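Local coordinates for leucine aminopeptidase 2 (Saccharomyces cerevisiae, PDB 2XQ0), which cleaves amino-terminal residues from peptides, preferring di- and tripeptides, with one catalytic zinc ion, and also shows weak epoxide hydrolase activity, at residues 299-304 against 322-327. Residues are numbered along the deposited sequence; the frame is centred on the assembly and turned at random. Where two conformers were deposited one is given.
With ZN (zinc ion), chain C; BES (2-(3-amino-2-hydroxy-4-phenyl-butyrylamino)-4-methyl-pentanoic acid), chain B.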
ATOM      1  N   ILE A 299      -2.412  10.132   2.006  1.00 32.90           N
ATOM      2  CA  ILE A 299      -2.566  10.738   0.687  1.00 26.38           C
ATOM      3  C   ILE A 299      -1.224  11.286   0.140  1.00 19.54           C
ATOM      4  O   ILE A 299      -0.976  11.206  -1.042  1.00 25.70           O
ATOM      5  CB  ILE A 299      -3.668  11.814   0.637  1.00 31.63           C
ATOM      6  CG1 ILE A 299      -5.014  11.248   1.110  1.00 32.22           C
ATOM      7  CG2 ILE A 299      -3.841  12.294  -0.795  1.00 40.84           C
ATOM      8  CD1 ILE A 299      -5.591  10.189   0.158  1.00 34.00           C
ATOM      9  N   ALA A 300      -0.369  11.840   0.994  1.00 22.64           N
ATOM     10  CA  ALA A 300       0.979  12.205   0.558  1.00 22.11           C
ATOM     11  C   ALA A 300       1.729  10.974   0.058  1.00 23.14           C
ATOM     12  O   ALA A 300       2.527  11.057  -0.874  1.00 23.05           O
ATOM     13  CB  ALA A 300       1.734  12.864   1.680  1.00 27.97           C
ATOM     14  N   HIS A 301       1.486   9.833   0.699  1.00 17.82           N
ATOM     15  CA  HIS A 301       2.062   8.564   0.264  1.00 24.20           C
ATOM     16  C   HIS A 301       1.613   8.170  -1.142  1.00 20.61           C
ATOM     17  O   HIS A 301       2.430   8.007  -2.022  1.00 19.08           O
ATOM     18  CB  HIS A 301       1.742   7.439   1.254  1.00 26.63           C
ATOM     19  CG  HIS A 301       2.476   6.168   0.951  1.00 27.79           C
ATOM     20  ND1 HIS A 301       3.716   5.883   1.473  1.00 25.06           N
ATOM     21  CD2 HIS A 301       2.165   5.133   0.132  1.00 26.56           C
ATOM     22  CE1 HIS A 301       4.136   4.716   1.004  1.00 25.87           C
ATOM     23  NE2 HIS A 301       3.212   4.245   0.185  1.00 21.75           N
ATOM     24  N   GLU A 302       0.311   8.009  -1.355  1.00 15.39           N
ATOM     25  CA  GLU A 302      -0.183   7.615  -2.671  1.00 14.39           C
ATOM     26  C   GLU A 302       0.202   8.655  -3.716  1.00 13.47           C
ATOM     27  O   GLU A 302       0.464   8.322  -4.866  1.00 23.30           O
ATOM     28  CB  GLU A 302      -1.703   7.483  -2.673  1.00 23.01           C
ATOM     29  CG  GLU A 302      -2.282   6.647  -1.536  1.00 37.62           C
ATOM     30  CD  GLU A 302      -1.724   5.251  -1.501  1.00 50.85           C
ATOM     31  OE1 GLU A 302      -1.831   4.605  -0.436  1.00 53.74           O
ATOM     32  OE2 GLU A 302      -1.166   4.803  -2.529  1.00 56.97           O
ATOM     33  N   LEU A 303       0.219   9.923  -3.322  1.00 20.72           N
ATOM     34  CA  LEU A 303       0.608  10.973  -4.254  1.00 18.03           C
ATOM     35  C   LEU A 303       2.062  10.821  -4.693  1.00 19.54           C
ATOM     36  O   LEU A 303       2.375  11.017  -5.856  1.00 18.30           O
ATOM     37  CB  LEU A 303       0.460  12.336  -3.594  1.00 25.93           C
ATOM     38  CG  LEU A 303       1.082  13.502  -4.370  1.00 26.47           C
ATOM     39  CD1 LEU A 303       0.352  13.694  -5.690  1.00 32.60           C
ATOM     40  CD2 LEU A 303       0.999  14.767  -3.519  1.00 27.83           C
ATOM     41  N   ALA A 304       2.962  10.524  -3.760  1.00 17.34           N
ATOM     42  CA  ALA A 304       4.376  10.379  -4.125  1.00 21.08           C
ATOM     43  C   ALA A 304       4.584   9.219  -5.107  1.00 15.82           C
ATOM     44  O   ALA A 304       5.472   9.270  -5.972  1.00 19.84           O
ATOM     45  CB  ALA A 304       5.248  10.217  -2.889  1.00 21.13           C
ATOM     46  N   LEU A 322      12.573  -0.099  -4.484  1.00 18.74           N
ATOM     47  CA  LEU A 322      12.681   1.078  -5.358  1.00 18.72           C
ATOM     48  C   LEU A 322      11.358   1.814  -5.424  1.00 19.02           C
ATOM     49  O   LEU A 322      11.319   3.029  -5.580  1.00 25.32           O
ATOM     50  CB  LEU A 322      13.105   0.688  -6.767  1.00 22.14           C
ATOM     51  CG  LEU A 322      14.587   0.302  -6.906  1.00 23.58           C
ATOM     52  CD1 LEU A 322      14.888  -0.242  -8.297  1.00 21.71           C
ATOM     53  CD2 LEU A 322      15.461   1.510  -6.572  1.00 21.96           C
ATOM     54  N   ASN A 323      10.260   1.062  -5.382  0.53 19.06           N
ATOM     55  CA  ASN A 323       8.938   1.663  -5.316  0.53 19.53           C
ATOM     56  C   ASN A 323       8.706   2.203  -3.910  0.53 23.11           C
ATOM     57  O   ASN A 323       8.693   3.414  -3.698  0.53 21.27           O
ATOM     58  CB  ASN A 323       7.826   0.656  -5.666  0.53 21.16           C
ATOM     59  CG  ASN A 323       7.619   0.480  -7.173  0.53 16.53           C
ATOM     60  OD1 ASN A 323       8.538   0.638  -7.973  0.53 18.80           O
ATOM     61  ND2 ASN A 323       6.396   0.139  -7.558  0.53 15.80           N
ATOM     62  N   GLU A 324       8.547   1.299  -2.943  1.00 20.80           N
ATOM     63  CA  GLU A 324       8.079   1.703  -1.613  1.00 17.78           C
ATOM     64  C   GLU A 324       9.092   2.509  -0.788  1.00 20.17           C
ATOM     65  O   GLU A 324       8.700   3.375  -0.017  1.00 21.21           O
ATOM     66  CB  GLU A 324       7.580   0.496  -0.815  1.00 19.47           C
ATOM     67  CG  GLU A 324       6.355  -0.202  -1.426  1.00 27.80           C
ATOM     68  CD  GLU A 324       5.125   0.699  -1.529  1.00 36.29           C
ATOM     69  OE1 GLU A 324       5.080   1.763  -0.867  1.00 31.87           O
ATOM     70  OE2 GLU A 324       4.186   0.335  -2.267  1.00 45.91           O
ATOM     71  N   GLY A 325      10.378   2.227  -0.938  1.00 19.08           N
ATOM     72  CA  GLY A 325      11.404   2.974  -0.207  1.00 19.11           C
ATOM     73  C   GLY A 325      11.496   4.411  -0.679  1.00 16.55           C
ATOM     74  O   GLY A 325      11.499   5.369   0.117  1.00 16.62           O
ATOM     75  N   TRP A 326      11.547   4.589  -1.986  1.00 15.37           N
ATOM     76  CA  TRP A 326      11.473   5.942  -2.529  1.00 14.69           C
ATOM     77  C   TRP A 326      10.193   6.667  -2.085  1.00 20.64           C
ATOM     78  O   TRP A 326      10.249   7.821  -1.621  1.00 20.92           O
ATOM     79  CB  TRP A 326      11.555   5.892  -4.065  1.00 13.89           C
ATOM     80  CG  TRP A 326      12.955   6.022  -4.562  1.00 27.35           C
ATOM     81  CD1 TRP A 326      13.716   5.064  -5.165  1.00 27.90           C
ATOM     82  CD2 TRP A 326      13.762   7.196  -4.498  1.00 27.70           C
ATOM     83  NE1 TRP A 326      14.954   5.574  -5.482  1.00 28.09           N
ATOM     84  CE2 TRP A 326      15.005   6.883  -5.084  1.00 28.41           C
ATOM     85  CE3 TRP A 326      13.555   8.484  -4.001  1.00 24.80           C
ATOM     86  CZ2 TRP A 326      16.039   7.809  -5.177  1.00 25.84           C
ATOM     87  CZ3 TRP A 326      14.593   9.407  -4.097  1.00 25.61           C
ATOM     88  CH2 TRP A 326      15.804   9.068  -4.681  1.00 23.53           C
ATOM     89  N   THR A 327       9.040   6.001  -2.226  1.00 15.25           N
ATOM     90  CA  THR A 327       7.756   6.617  -1.847  1.00 16.00           C
ATOM     91  C   THR A 327       7.758   7.108  -0.399  1.00 13.60           C
ATOM     92  O   THR A 327       7.350   8.228  -0.131  1.00 16.96           O
ATOM     93  CB  THR A 327       6.566   5.678  -2.096  1.00 16.37           C
ATOM     94  OG1 THR A 327       6.538   5.339  -3.493  1.00 21.91           O
ATOM     95  CG2 THR A 327       5.223   6.333  -1.677  1.00 14.06           C
TER
HETATM   96 ZN    ZN C1672       3.045   2.602  -1.278  1.00 30.57          ZN
HETATM   97  N2  BES B 901      -0.060  -0.171  -3.040  1.00 46.76           N
HETATM   98  C1  BES B 901       0.459  -0.095  -1.690  1.00 45.88           C
HETATM   99  C6  BES B 901      -0.186  -1.173  -0.816  1.00 46.67           C
HETATM  100  C7  BES B 901       0.187  -2.547  -1.325  1.00 48.03           C
HETATM  101  C8  BES B 901       1.511  -2.831  -1.640  1.00 45.10           C
HETATM  102  C12 BES B 901      -0.792  -3.521  -1.496  1.00 51.51           C
HETATM  103  C9  BES B 901       1.858  -4.090  -2.115  1.00 44.27           C
HETATM  104  C11 BES B 901      -0.443  -4.782  -1.973  1.00 49.59           C
HETATM  105  C10 BES B 901       0.883  -5.068  -2.281  1.00 44.60           C
HETATM  106  C2  BES B 901       0.216   1.291  -1.080  1.00 44.93           C
HETATM  107  O2  BES B 901       0.762   2.383  -1.834  1.00 32.40           O
HETATM  108  C3  BES B 901       0.817   1.280   0.286  1.00 47.59           C
HETATM  109  O3  BES B 901       2.039   1.293   0.454  1.00 38.26           O
HETATM  110  N1  BES B 901      -0.133   1.231   1.210  1.00 55.01           N
HETATM  111  C4  BES B 901       0.015   1.201   2.650  1.00 58.17           C
HETATM  112  C13 BES B 901      -0.177   2.658   3.054  1.00 51.78           C
HETATM  113  C14 BES B 901       0.961   3.188   3.916  1.00 54.64           C
HETATM  114  C15 BES B 901       1.007   4.710   3.844  1.00 48.21           C
HETATM  115  C16 BES B 901       2.306   2.579   3.526  1.00 59.03           C
HETATM  116  C5  BES B 901      -1.134   0.392   3.180  1.00 58.04           C
HETATM  117  O1  BES B 901      -1.007  -0.196   4.278  1.00 58.99           O
HETATM  118  O4  BES B 901      -2.184   0.331   2.492  1.00 49.54           O
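Helices 297-311 and 321-339 meet through segments 299-304 and 322-327, whose axes pass 9.9 Å apart at 130°, closer to antiparallel than parallel, the CA atoms of Ala-304 and Thr-327 lying nearest each other. This is the zinc-binding core of an M1 aminopeptidase: the first helix carries the HExxH motif with His-301, Glu-302 and His-305, the second supplies Glu-324. His-301 and Glu-324 both reach the zinc ion, which joins the two helices where their backbones stand well apart. NE2 of His-301 binds the metal at 2.2 Å, its ring carried there with CG anti to the backbone N (chi1 -172°). OE1 of Glu-324, lying at the edge of that ring near its plane, binds the zinc ion, while OE2 lies farther from the zinc ion, at 2.7 Å. His-305 completes the protein ligands, and bestatin chelates the zinc ion through O2 and O3. Glu-302, the proton acceptor, turns its carboxylate to the inhibitor, OE2 lying 3.2 Å from O2 of bestatin. The His-301 ring is sandwiched: bestatin C15 lies over one face, offset toward the rim, and Thr-327 covers the other. ND1 of His-301 hydrogen-bonds to Glu-331, which helps fix the ring's rotation. Thr-327 OG1 donates a hydrogen bond to Asn-323 O and is hydrogen-bonded to Ser-308 OG, while its methyl CG2 makes a CH-pi contact 3.4 Å from the centroid of the His-301 ring, 13° off the normal.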